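PDB 1YZ4: dual specificity protein phosphatase 15 from Homo sapiens, which catalyses dephosphorylation of phosphotyrosine, phosphoserine and phosphothreonine in proteins, and may act on MAPK13, ATF2, ERBB3, PDGFRB and SNX6. Local coordinates for residues N75-C80 with T103-T108; L54-A59 with K67-E72; L112-V117 with Q137-G142; V11-Y16 with C79-G84. The protein carries 1 engineered substitution. All blocks are in the same frame, centred on the assembly; numbering follows the deposited sequence.

Contact 1: residues N75-C80 with T103-T108; sequences NFIHCC and TAYVMT
Ile-77 meets Tyr-105 through its CG2 branch, the methyl set over the middle of the phenol ring. CG2 of Ile-77 is 3.6 Å from the centroid of the Tyr-105 ring. The line between them departs by only 12° from the ring normal, which identifies a CH-pi contact over the face. It is this methyl, and not the longer CG1 branch, that reaches the ring. Ile-77 also touches Ile-38 of strand 36-40, which places the contact against the central sheet.

One residue on, His-78 approaches the same tyrosine at the rim. Its ND1 is 2.7 Å from OH of Tyr-105, a nearly straight hydrogen bond (170°) in which either group could be the donor. The hydroxyl lies close to the imidazole plane, while the two rings are turned well away from parallel and neither lies over the other. On the far helix, CG of Tyr-105 stands anti to the backbone N (chi1 180°), extending the ring toward helix 70-82 across the 8.0 Å between CA of Ile-77 and CA of Tyr-105.

The two residues thus fix different features of one phenol, Ile-77 its face and His-78 its hydroxyl. Because OH of Tyr-105 is also hydrogen-bonded to NH1 of Arg-81, this oxygen, buried between helices 70-82 and 97-110, has two polar partners. The nearby arginine charge would probably polarise the hydroxyl oxygen.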
loop_
_atom_site.group_PDB
_atom_site.type_symbol
_atom_site.label_atom_id
_atom_site.label_comp_id
_atom_site.label_asym_id
_atom_site.label_seq_id
_atom_site.Cartn_x
_atom_site.Cartn_y
_atom_site.Cartn_z
ATOM N N ASN A 75 -4.846 2.119 8.672
ATOM C CA ASN A 75 -6.052 1.736 9.388
ATOM C C ASN A 75 -7.043 1.125 8.423
ATOM O O ASN A 75 -7.725 0.155 8.749
ATOM C CB ASN A 75 -6.657 2.947 10.098
ATOM C CG ASN A 75 -6.088 3.138 11.500
ATOM O OD1 ASN A 75 -6.590 2.569 12.468
ATOM N ND2 ASN A 75 -5.020 3.922 11.607
ATOM N N PHE A 76 -7.107 1.696 7.226
ATOM C CA PHE A 76 -7.996 1.214 6.176
ATOM C C PHE A 76 -7.593 -0.226 5.827
ATOM O O PHE A 76 -8.406 -1.151 5.882
ATOM C CB PHE A 76 -7.855 2.116 4.948
ATOM C CG PHE A 76 -8.789 1.774 3.816
ATOM C CD1 PHE A 76 -10.136 2.123 3.873
ATOM C CD2 PHE A 76 -8.306 1.157 2.668
ATOM C CE1 PHE A 76 -10.990 1.872 2.795
ATOM C CE2 PHE A 76 -9.152 0.897 1.580
ATOM C CZ PHE A 76 -10.495 1.258 1.642
ATOM N N ILE A 77 -6.321 -0.404 5.481
ATOM C CA ILE A 77 -5.801 -1.719 5.117
ATOM C C ILE A 77 -6.014 -2.780 6.191
ATOM O O ILE A 77 -6.477 -3.885 5.904
ATOM C CB ILE A 77 -4.293 -1.642 4.799
ATOM C CG1 ILE A 77 -4.086 -0.857 3.497
ATOM C CG2 ILE A 77 -3.700 -3.054 4.692
ATOM C CD1 ILE A 77 -2.651 -0.406 3.268
ATOM N N HIS A 78 -5.668 -2.441 7.427
ATOM C CA HIS A 78 -5.804 -3.376 8.530
ATOM C C HIS A 78 -7.253 -3.818 8.711
ATOM O O HIS A 78 -7.539 -5.018 8.786
ATOM C CB HIS A 78 -5.284 -2.740 9.814
ATOM C CG HIS A 78 -4.754 -3.729 10.801
ATOM N ND1 HIS A 78 -3.712 -4.584 10.510
ATOM C CD2 HIS A 78 -5.106 -3.988 12.082
ATOM C CE1 HIS A 78 -3.443 -5.324 11.570
ATOM N NE2 HIS A 78 -4.276 -4.982 12.538
ATOM N N CYS A 79 -8.163 -2.852 8.771
ATOM C CA CYS A 79 -9.581 -3.149 8.938
ATOM C C CYS A 79 -10.023 -4.123 7.849
ATOM O O CYS A 79 -10.710 -5.118 8.122
ATOM C CB CYS A 79 -10.411 -1.864 8.855
ATOM S SG CYS A 79 -12.206 -2.138 8.781
ATOM N N CYS A 80 -9.626 -3.835 6.614
ATOM C CA CYS A 80 -9.977 -4.697 5.497
ATOM C C CYS A 80 -9.432 -6.123 5.678
ATOM O O CYS A 80 -10.162 -7.109 5.520
ATOM C CB CYS A 80 -9.443 -4.094 4.198
ATOM S SG CYS A 80 -9.337 -5.246 2.811
ATOM N N THR A 103 4.789 -0.168 2.392
ATOM C CA THR A 103 5.980 -0.381 3.211
ATOM C C THR A 103 5.690 0.082 4.633
ATOM O O THR A 103 6.003 -0.611 5.607
ATOM C CB THR A 103 7.201 0.388 2.640
ATOM O OG1 THR A 103 7.509 -0.122 1.340
ATOM C CG2 THR A 103 8.440 0.197 3.517
ATOM N N ALA A 104 5.069 1.249 4.743
ATOM C CA ALA A 104 4.718 1.802 6.037
ATOM C C ALA A 104 3.807 0.827 6.784
ATOM O O ALA A 104 3.948 0.628 7.988
ATOM C CB ALA A 104 4.019 3.130 5.846
ATOM N N TYR A 105 2.873 0.214 6.063
ATOM C CA TYR A 105 1.957 -0.739 6.673
ATOM C C TYR A 105 2.691 -1.959 7.220
ATOM O O TYR A 105 2.496 -2.360 8.366
ATOM C CB TYR A 105 0.933 -1.233 5.661
ATOM C CG TYR A 105 -0.021 -2.224 6.275
ATOM C CD1 TYR A 105 -1.016 -1.801 7.159
ATOM C CD2 TYR A 105 0.093 -3.593 6.016
ATOM C CE1 TYR A 105 -1.871 -2.712 7.771
ATOM C CE2 TYR A 105 -0.764 -4.514 6.628
ATOM C CZ TYR A 105 -1.742 -4.059 7.504
ATOM O OH TYR A 105 -2.595 -4.947 8.112
ATOM N N VAL A 106 3.518 -2.560 6.371
ATOM C CA VAL A 106 4.270 -3.744 6.752
ATOM C C VAL A 106 5.241 -3.431 7.883
ATOM O O VAL A 106 5.506 -4.277 8.733
ATOM C CB VAL A 106 5.021 -4.322 5.538
ATOM C CG1 VAL A 106 5.837 -5.548 5.951
ATOM C CG2 VAL A 106 4.009 -4.701 4.456
ATOM N N MET A 107 5.768 -2.213 7.904
ATOM C CA MET A 107 6.678 -1.836 8.977
ATOM C C MET A 107 5.940 -1.909 10.312
ATOM O O MET A 107 6.450 -2.487 11.273
ATOM C CB MET A 107 7.207 -0.413 8.769
ATOM C CG MET A 107 8.299 -0.294 7.721
ATOM S SD MET A 107 8.618 1.417 7.239
ATOM C CE MET A 107 9.509 2.007 8.664
ATOM N N THR A 108 4.732 -1.347 10.369
ATOM C CA THR A 108 3.981 -1.354 11.618
ATOM C C THR A 108 3.526 -2.739 12.077
ATOM O O THR A 108 3.597 -3.034 13.273
ATOM C CB THR A 108 2.739 -0.404 11.589
ATOM O OG1 THR A 108 1.540 -1.175 11.467
ATOM C CG2 THR A 108 2.829 0.584 10.451
#

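Contact 2: residues L54-A59 with K67-E72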
loop_
_atom_site.group_PDB
_atom_site.type_symbol
_atom_site.label_atom_id
_atom_site.label_comp_id
_atom_site.label_asym_id
_atom_site.label_seq_id
_atom_site.Cartn_x
_atom_site.Cartn_y
_atom_site.Cartn_z
ATOM N N LEU A 54 -10.525 4.395 -1.160
ATOM C CA LEU A 54 -9.951 5.388 -0.288
ATOM C C LEU A 54 -9.137 6.204 -1.286
ATOM O O LEU A 54 -8.223 5.675 -1.931
ATOM C CB LEU A 54 -9.039 4.743 0.756
ATOM C CG LEU A 54 -8.603 5.715 1.855
ATOM C CD1 LEU A 54 -9.838 6.183 2.611
ATOM C CD2 LEU A 54 -7.613 5.044 2.799
ATOM N N ARG A 55 -9.492 7.472 -1.447
ATOM C CA ARG A 55 -8.782 8.336 -2.379
ATOM C C ARG A 55 -7.712 9.170 -1.689
ATOM O O ARG A 55 -7.980 9.859 -0.703
ATOM C CB ARG A 55 -9.765 9.251 -3.111
ATOM C CG ARG A 55 -10.500 8.582 -4.266
ATOM C CD ARG A 55 -11.645 9.463 -4.774
ATOM N NE ARG A 55 -12.276 8.931 -5.981
ATOM C CZ ARG A 55 -13.420 9.385 -6.486
ATOM N NH1 ARG A 55 -14.066 10.379 -5.884
ATOM N NH2 ARG A 55 -13.914 8.857 -7.602
ATOM N N ILE A 56 -6.497 9.081 -2.219
ATOM C CA ILE A 56 -5.347 9.812 -1.703
ATOM C C ILE A 56 -4.752 10.581 -2.888
ATOM O O ILE A 56 -3.964 10.037 -3.661
ATOM C CB ILE A 56 -4.291 8.843 -1.128
ATOM C CG1 ILE A 56 -4.907 8.013 0.005
ATOM C CG2 ILE A 56 -3.087 9.626 -0.614
ATOM C CD1 ILE A 56 -5.400 8.836 1.215
ATOM N N PRO A 57 -5.131 11.861 -3.036
ATOM C CA PRO A 57 -4.689 12.763 -4.106
ATOM C C PRO A 57 -3.277 13.281 -3.912
ATOM O O PRO A 57 -3.082 14.422 -3.505
ATOM C CB PRO A 57 -5.717 13.882 -4.038
ATOM C CG PRO A 57 -5.893 14.027 -2.548
ATOM C CD PRO A 57 -5.985 12.580 -2.071
ATOM N N VAL A 58 -2.295 12.449 -4.228
ATOM C CA VAL A 58 -0.902 12.828 -4.055
ATOM C C VAL A 58 -0.068 12.524 -5.293
ATOM O O VAL A 58 -0.208 11.466 -5.906
ATOM C CB VAL A 58 -0.302 12.088 -2.836
ATOM C CG1 VAL A 58 1.204 12.206 -2.829
ATOM C CG2 VAL A 58 -0.880 12.661 -1.557
ATOM N N ALA A 59 0.801 13.462 -5.648
ATOM C CA ALA A 59 1.673 13.306 -6.803
ATOM C C ALA A 59 2.974 12.613 -6.388
ATOM O O ALA A 59 3.306 12.561 -5.202
ATOM C CB ALA A 59 1.976 14.681 -7.413
ATOM N N LYS A 67 3.372 11.107 4.139
ATOM C CA LYS A 67 3.392 10.630 5.518
ATOM C C LYS A 67 2.157 11.098 6.267
ATOM O O LYS A 67 1.784 10.517 7.282
ATOM C CB LYS A 67 4.659 11.099 6.246
ATOM C CG LYS A 67 4.706 12.579 6.619
ATOM C CD LYS A 67 6.114 12.956 7.076
ATOM C CE LYS A 67 6.202 14.382 7.603
ATOM N NZ LYS A 67 5.627 14.525 8.973
ATOM N N LYS A 68 1.520 12.149 5.760
ATOM C CA LYS A 68 0.319 12.658 6.399
ATOM C C LYS A 68 -0.863 11.716 6.183
ATOM O O LYS A 68 -1.892 11.849 6.842
ATOM C CB LYS A 68 -0.017 14.055 5.874
ATOM C CG LYS A 68 0.925 15.142 6.391
ATOM C CD LYS A 68 0.575 16.513 5.809
ATOM C CE LYS A 68 1.571 17.593 6.234
ATOM N NZ LYS A 68 1.283 18.891 5.554
ATOM N N HIS A 69 -0.715 10.759 5.272
ATOM C CA HIS A 69 -1.792 9.814 5.004
ATOM C C HIS A 69 -1.496 8.387 5.476
ATOM O O HIS A 69 -2.313 7.486 5.287
ATOM C CB HIS A 69 -2.134 9.799 3.510
ATOM C CG HIS A 69 -2.597 11.122 2.981
ATOM N ND1 HIS A 69 -1.725 12.100 2.551
ATOM C CD2 HIS A 69 -3.843 11.630 2.818
ATOM C CE1 HIS A 69 -2.414 13.152 2.144
ATOM N NE2 HIS A 69 -3.701 12.894 2.295
ATOM N N PHE A 70 -0.336 8.193 6.095
ATOM C CA PHE A 70 0.061 6.882 6.596
ATOM C C PHE A 70 -0.933 6.264 7.581
ATOM O O PHE A 70 -1.335 5.108 7.427
ATOM C CB PHE A 70 1.434 6.961 7.279
ATOM C CG PHE A 70 2.598 7.085 6.321
ATOM C CD1 PHE A 70 2.394 7.156 4.944
ATOM C CD2 PHE A 70 3.905 7.109 6.805
ATOM C CE1 PHE A 70 3.469 7.246 4.062
ATOM C CE2 PHE A 70 4.992 7.200 5.931
ATOM C CZ PHE A 70 4.771 7.267 4.554
ATOM N N LYS A 71 -1.318 7.031 8.595
ATOM C CA LYS A 71 -2.232 6.535 9.613
ATOM C C LYS A 71 -3.545 6.036 9.028
ATOM O O LYS A 71 -3.947 4.892 9.244
ATOM C CB LYS A 71 -2.522 7.628 10.645
ATOM C CG LYS A 71 -3.385 7.144 11.801
ATOM C CD LYS A 71 -3.914 8.287 12.663
ATOM C CE LYS A 71 -2.807 9.074 13.338
ATOM N NZ LYS A 71 -3.367 10.147 14.215
ATOM N N GLU A 72 -4.215 6.901 8.280
ATOM C CA GLU A 72 -5.488 6.532 7.691
ATOM C C GLU A 72 -5.381 5.350 6.716
ATOM O O GLU A 72 -6.260 4.496 6.695
ATOM C CB GLU A 72 -6.114 7.753 7.008
ATOM C CG GLU A 72 -5.351 8.268 5.796
ATOM C CD GLU A 72 -5.825 9.641 5.357
ATOM O OE1 GLU A 72 -7.038 9.804 5.101
ATOM O OE2 GLU A 72 -4.985 10.558 5.271
#
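A histidine, His-69, is used here as an apolar surface: no hydrogen bond joins the two segments, and its imidazole packs against the methyls of Ile-56 and Val-58. CG2 of Ile-56 is 4.1 Å from the centroid of the His-69 ring, 17° off the normal, which supports a CH-pi contact over one face, displaced toward the rim. The other arm of the isoleucine joins in, since CD1 of Ile-56 comes to 3.6 Å from CD2 of His-69. Both arms can reach because CG1 is anti to the carbonyl carbon and the chain bends again at chi2 (-62°), which swings CD1 round beside CG2. Isoleucine and histidine overlap side by side, running antiparallel to one another. Farther along, CG2 of Val-58 stands 4.0 Å from CE1 of His-69, approaching obliquely.

Between Ile-56 and Val-58 the chain turns at Pro-57, the centre of an inverse gamma turn; its bond from Val-58 N to Ile-56 O, 3.0 Å long, is weak. At the helix side, Glu-72 contributes a looser margin: CD1 of Ile-56 lies 4.2 Å from CD of Glu-72, and CD2 of Leu-54 is equally far from O of Glu-72.

Leu-54 and Ile-56 also touch Ile-38 of the adjoining strand. Strand 52-56, the long connection and helix 70-82 form the first part of a beta-alpha-beta crossover to the parallel strand 87-91. The carbonyl O of Val-58 is hydrogen-bonded to NH1 of Arg-97, tying this connection to the signature loop characteristic of the protein tyrosine phosphatase fold.

Contact 3: residues L112-V117 with Q137-G142; sequences LGWRDV and QLEEFG
Leu-138, which packs its CB against Trp-114, accepts the shortest sound polar bond here: Gly-142 N donates to Leu-138 O at 2.9 Å, a helical bond within 137-142. Across the contact, CB of Leu-138 lies 3.9 Å from CB of Trp-114, and the side chains cross at about a right angle. The indole reaches this helix because its CG sits between the backbone N and the carbonyl carbon (chi1 69°), at the first turn of helix 114-123, which Gly-113 N-caps.

Helices 114-123 and 132-143 belong to the helical part of the phosphatase domain that follows helix 97-110, and Trp-114 also touches Met-107 of that helix, so its side chain, mostly through CB, bridges to helices 97-110 and 132-143.

Toward solvent, the chain of Glu-139, bent at chi2, passes at a slant by the NE1 corner of the indole. Its CG approaches NE1 of Trp-114 to 3.2 Å. The carboxylate atom OE1 of Glu-139 is at the ring edge and in its plane, 3.4 Å from NE1 of Trp-114, with the carboxylate turned 44° from the indole. Arg-115 folds back over one indole face, with its CG 3.4 Å above the ring plane of Trp-114.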
loop_
_atom_site.group_PDB
_atom_site.type_symbol
_atom_site.label_atom_id
_atom_site.label_comp_id
_atom_site.label_asym_id
_atom_site.label_seq_id
_atom_site.Cartn_x
_atom_site.Cartn_y
_atom_site.Cartn_z
ATOM N N LEU A 112 9.538 -4.158 11.716
ATOM C CA LEU A 112 10.806 -4.103 10.995
ATOM C C LEU A 112 11.034 -2.772 10.277
ATOM O O LEU A 112 10.082 -2.072 9.951
ATOM C CB LEU A 112 10.869 -5.264 9.999
ATOM C CG LEU A 112 10.678 -6.624 10.682
ATOM C CD1 LEU A 112 10.633 -7.752 9.659
ATOM C CD2 LEU A 112 11.827 -6.840 11.668
ATOM N N GLY A 113 12.304 -2.435 10.039
ATOM C CA GLY A 113 12.661 -1.185 9.375
ATOM C C GLY A 113 12.289 -1.106 7.899
ATOM O O GLY A 113 12.089 -2.131 7.252
ATOM N N TRP A 114 12.226 0.108 7.352
ATOM C CA TRP A 114 11.835 0.270 5.959
ATOM C C TRP A 114 12.784 -0.355 4.946
ATOM O O TRP A 114 12.354 -0.747 3.854
ATOM C CB TRP A 114 11.628 1.750 5.616
ATOM C CG TRP A 114 12.876 2.558 5.606
ATOM C CD1 TRP A 114 13.455 3.188 6.669
ATOM C CD2 TRP A 114 13.710 2.828 4.475
ATOM N NE1 TRP A 114 14.596 3.837 6.270
ATOM C CE2 TRP A 114 14.777 3.634 4.927
ATOM C CE3 TRP A 114 13.661 2.466 3.121
ATOM C CZ2 TRP A 114 15.791 4.091 4.071
ATOM C CZ3 TRP A 114 14.669 2.919 2.265
ATOM C CH2 TRP A 114 15.720 3.725 2.748
ATOM N N ARG A 115 14.066 -0.452 5.280
ATOM C CA ARG A 115 14.994 -1.053 4.331
ATOM C C ARG A 115 14.745 -2.550 4.185
ATOM O O ARG A 115 14.637 -3.053 3.068
ATOM C CB ARG A 115 16.442 -0.764 4.731
ATOM C CG ARG A 115 16.833 0.664 4.391
ATOM C CD ARG A 115 18.209 1.059 4.901
ATOM N NE ARG A 115 18.688 2.224 4.166
ATOM C CZ ARG A 115 18.981 2.212 2.867
ATOM N NH1 ARG A 115 18.854 1.093 2.161
ATOM N NH2 ARG A 115 19.376 3.324 2.264
ATOM N N ASP A 116 14.636 -3.257 5.305
ATOM C CA ASP A 116 14.374 -4.686 5.247
ATOM C C ASP A 116 13.019 -4.916 4.586
ATOM O O ASP A 116 12.865 -5.828 3.774
ATOM C CB ASP A 116 14.363 -5.310 6.650
ATOM C CG ASP A 116 15.703 -5.214 7.347
ATOM O OD1 ASP A 116 16.727 -5.430 6.679
ATOM O OD2 ASP A 116 15.733 -4.937 8.567
ATOM N N VAL A 117 12.039 -4.084 4.930
ATOM C CA VAL A 117 10.700 -4.232 4.362
ATOM C C VAL A 117 10.714 -3.994 2.849
ATOM O O VAL A 117 10.164 -4.791 2.080
ATOM C CB VAL A 117 9.671 -3.263 5.042
ATOM C CG1 VAL A 117 8.317 -3.402 4.383
ATOM C CG2 VAL A 117 9.535 -3.585 6.532
ATOM N N GLN A 137 10.756 9.983 4.628
ATOM C CA GLN A 137 9.505 9.999 5.361
ATOM C C GLN A 137 9.285 8.616 5.968
ATOM O O GLN A 137 8.722 8.489 7.058
ATOM C CB GLN A 137 8.347 10.380 4.431
ATOM C CG GLN A 137 8.410 11.824 3.964
ATOM C CD GLN A 137 7.225 12.226 3.102
ATOM O OE1 GLN A 137 6.070 11.962 3.444
ATOM N NE2 GLN A 137 7.507 12.886 1.986
ATOM N N LEU A 138 9.734 7.582 5.263
ATOM C CA LEU A 138 9.609 6.221 5.779
ATOM C C LEU A 138 10.567 6.092 6.968
ATOM O O LEU A 138 10.264 5.429 7.960
ATOM C CB LEU A 138 9.946 5.197 4.685
ATOM C CG LEU A 138 8.835 5.007 3.638
ATOM C CD1 LEU A 138 9.373 4.281 2.412
ATOM C CD2 LEU A 138 7.661 4.228 4.265
ATOM N N GLU A 139 11.718 6.745 6.859
ATOM C CA GLU A 139 12.717 6.734 7.923
ATOM C C GLU A 139 12.074 7.292 9.195
ATOM O O GLU A 139 12.142 6.677 10.258
ATOM C CB GLU A 139 13.913 7.609 7.532
ATOM C CG GLU A 139 15.204 6.856 7.272
ATOM C CD GLU A 139 15.806 6.270 8.530
ATOM O OE1 GLU A 139 15.139 5.444 9.185
ATOM O OE2 GLU A 139 16.949 6.638 8.864
ATOM N N GLU A 140 11.454 8.466 9.066
ATOM C CA GLU A 140 10.786 9.119 10.189
ATOM C C GLU A 140 9.773 8.164 10.794
ATOM O O GLU A 140 9.857 7.812 11.964
ATOM C CB GLU A 140 10.041 10.373 9.725
ATOM C CG GLU A 140 10.908 11.569 9.368
ATOM C CD GLU A 140 10.091 12.725 8.795
ATOM O OE1 GLU A 140 9.104 13.149 9.448
ATOM O OE2 GLU A 140 10.439 13.207 7.692
ATOM N N PHE A 141 8.814 7.758 9.970
ATOM C CA PHE A 141 7.746 6.861 10.379
ATOM C C PHE A 141 8.260 5.666 11.173
ATOM O O PHE A 141 7.666 5.280 12.183
ATOM C CB PHE A 141 6.982 6.370 9.152
ATOM C CG PHE A 141 5.859 5.430 9.478
ATOM C CD1 PHE A 141 4.674 5.906 10.036
ATOM C CD2 PHE A 141 6.000 4.058 9.261
ATOM C CE1 PHE A 141 3.648 5.032 10.377
ATOM C CE2 PHE A 141 4.981 3.174 9.598
ATOM C CZ PHE A 141 3.798 3.661 10.161
ATOM N N GLY A 142 9.363 5.083 10.714
ATOM C CA GLY A 142 9.921 3.938 11.404
ATOM C C GLY A 142 10.318 4.274 12.827
ATOM O O GLY A 142 10.028 3.526 13.761
#

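Contact 4: residues V11-Y16 with C79-G84; sequences VLPGLY and CCRLNG
Arg-81 grips a single acceptor, the carbonyl O of Pro-13, side-on with two nitrogens. NE of Arg-81 donates to O of Pro-13 at 2.9 Å, and NH2 of Arg-81 reaches the same oxygen at the same length. Both bonds are bent (N-H...O 143° and 145°), as expected when two donors converge on one atom, and the oxygen stays 9° from the guanidinium plane. The remaining nitrogen, NH1, is taken up on the helix 97-110 side, while CD2 of Leu-12 packs over one guanidinium face, 4.0 Å from NH1 of Arg-81.

The carbonyl is presented by a type II beta turn, Leu-12 to Leu-15, linking strands 9-12 and 15-18, with Pro-13 and Gly-14 at its corners. The turn closes with Leu-15 N donating to Leu-12 O at 2.7 Å. Val-11 N in turn bonds to Leu-15 O, to which Leu-12 N adds a weak bond: a classic beta bulge.

At the end of helix 70-82 the carbonyls are satisfied locally. ND2 of Asn-83 donates to O of Cys-79 at 2.6 Å. A Schellman motif pairs Gly-84 N with Arg-81 O at 3.1 Å and Gly-85 N with Cys-80 O.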
loop_
_atom_site.group_PDB
_atom_site.type_symbol
_atom_site.label_atom_id
_atom_site.label_comp_id
_atom_site.label_asym_id
_atom_site.label_seq_id
_atom_site.Cartn_x
_atom_site.Cartn_y
_atom_site.Cartn_z
ATOM N N VAL A 11 1.642 -8.835 -1.649
ATOM C CA VAL A 11 2.644 -8.377 -0.696
ATOM C C VAL A 11 2.484 -9.123 0.617
ATOM O O VAL A 11 3.447 -9.354 1.341
ATOM C CB VAL A 11 2.482 -6.877 -0.405
ATOM C CG1 VAL A 11 3.645 -6.384 0.422
ATOM C CG2 VAL A 11 2.359 -6.107 -1.707
ATOM N N LEU A 12 1.249 -9.509 0.901
ATOM C CA LEU A 12 0.916 -10.209 2.129
ATOM C C LEU A 12 -0.504 -10.721 1.920
ATOM O O LEU A 12 -1.258 -10.151 1.131
ATOM C CB LEU A 12 0.924 -9.211 3.289
ATOM C CG LEU A 12 1.739 -9.365 4.570
ATOM C CD1 LEU A 12 3.205 -9.611 4.267
ATOM C CD2 LEU A 12 1.574 -8.084 5.385
ATOM N N PRO A 13 -0.881 -11.809 2.607
ATOM C CA PRO A 13 -2.246 -12.323 2.441
ATOM C C PRO A 13 -3.214 -11.145 2.615
ATOM O O PRO A 13 -3.164 -10.441 3.630
ATOM C CB PRO A 13 -2.377 -13.341 3.580
ATOM C CG PRO A 13 -0.953 -13.850 3.745
ATOM C CD PRO A 13 -0.130 -12.579 3.618
ATOM N N GLY A 14 -4.062 -10.916 1.615
ATOM C CA GLY A 14 -5.013 -9.821 1.681
ATOM C C GLY A 14 -4.489 -8.441 1.294
ATOM O O GLY A 14 -5.224 -7.455 1.415
ATOM N N LEU A 15 -3.246 -8.349 0.819
ATOM C CA LEU A 15 -2.672 -7.051 0.432
ATOM C C LEU A 15 -1.907 -7.097 -0.893
ATOM O O LEU A 15 -1.048 -7.956 -1.088
ATOM C CB LEU A 15 -1.741 -6.547 1.540
ATOM C CG LEU A 15 -1.065 -5.195 1.327
ATOM C CD1 LEU A 15 -2.111 -4.119 1.093
ATOM C CD2 LEU A 15 -0.214 -4.866 2.547
ATOM N N TYR A 16 -2.203 -6.166 -1.798
ATOM C CA TYR A 16 -1.534 -6.139 -3.097
ATOM C C TYR A 16 -1.060 -4.761 -3.545
ATOM O O TYR A 16 -1.578 -3.730 -3.109
ATOM C CB TYR A 16 -2.449 -6.692 -4.194
ATOM C CG TYR A 16 -2.874 -8.126 -4.004
ATOM C CD1 TYR A 16 -3.849 -8.466 -3.069
ATOM C CD2 TYR A 16 -2.309 -9.148 -4.769
ATOM C CE1 TYR A 16 -4.256 -9.784 -2.900
ATOM C CE2 TYR A 16 -2.709 -10.466 -4.609
ATOM C CZ TYR A 16 -3.685 -10.774 -3.672
ATOM O OH TYR A 16 -4.108 -12.068 -3.524
ATOM N N CYS A 79 -8.163 -2.852 8.771
ATOM C CA CYS A 79 -9.581 -3.149 8.938
ATOM C C CYS A 79 -10.023 -4.123 7.849
ATOM O O CYS A 79 -10.710 -5.118 8.122
ATOM C CB CYS A 79 -10.411 -1.864 8.855
ATOM S SG CYS A 79 -12.206 -2.138 8.781
ATOM N N CYS A 80 -9.626 -3.835 6.614
ATOM C CA CYS A 80 -9.977 -4.697 5.497
ATOM C C CYS A 80 -9.432 -6.123 5.678
ATOM O O CYS A 80 -10.162 -7.109 5.520
ATOM C CB CYS A 80 -9.443 -4.094 4.198
ATOM S SG CYS A 80 -9.337 -5.246 2.811
ATOM N N ARG A 81 -8.154 -6.237 6.019
ATOM C CA ARG A 81 -7.547 -7.553 6.188
ATOM C C ARG A 81 -8.149 -8.389 7.324
ATOM O O ARG A 81 -8.545 -9.537 7.122
ATOM C CB ARG A 81 -6.034 -7.417 6.413
ATOM C CG ARG A 81 -5.293 -6.733 5.289
ATOM C CD ARG A 81 -3.792 -6.788 5.514
ATOM N NE ARG A 81 -3.289 -8.160 5.464
ATOM C CZ ARG A 81 -2.421 -8.671 6.334
ATOM N NH1 ARG A 81 -1.955 -7.928 7.331
ATOM N NH2 ARG A 81 -2.011 -9.923 6.199
ATOM N N LEU A 82 -8.225 -7.810 8.515
ATOM C CA LEU A 82 -8.744 -8.538 9.661
ATOM C C LEU A 82 -10.237 -8.835 9.569
ATOM O O LEU A 82 -10.771 -9.597 10.377
ATOM C CB LEU A 82 -8.424 -7.781 10.954
ATOM C CG LEU A 82 -6.971 -7.308 11.117
ATOM C CD1 LEU A 82 -6.755 -6.910 12.563
ATOM C CD2 LEU A 82 -5.984 -8.401 10.724
ATOM N N ASN A 83 -10.905 -8.252 8.578
ATOM C CA ASN A 83 -12.329 -8.489 8.390
ATOM C C ASN A 83 -12.604 -9.326 7.146
ATOM O O ASN A 83 -13.706 -9.289 6.593
ATOM C CB ASN A 83 -13.090 -7.168 8.319
ATOM C CG ASN A 83 -13.290 -6.540 9.688
ATOM O OD1 ASN A 83 -14.044 -7.056 10.520
ATOM N ND2 ASN A 83 -12.609 -5.421 9.930
ATOM N N GLY A 84 -11.589 -10.069 6.708
ATOM C CA GLY A 84 -11.734 -10.955 5.560
ATOM C C GLY A 84 -11.774 -10.378 4.155
ATOM O O GLY A 84 -12.307 -11.016 3.248
#

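Helix 70-82 runs through three of the four contacts: contact 2 uses its start, contact 1 its middle and contact 4 its end. Contacts 1 and 4 have centres about 9 Å apart and share Cys-79 and Cys-80, with Tyr-105 packed on Leu-15. Contact 2, about 18 Å from contact 4 between centres, is nested within the chain loop that contact 4 closes; both reach the five-stranded sheet, at its outermost strands. Contact 3, about 20 Å from contact 4, comes last along the chain and lies among helices, meeting contact 2 where Phe-70 packs edge-to-face on Phe-141. All four lie within the phosphatase catalytic domain, three along one helix and one among the later helices.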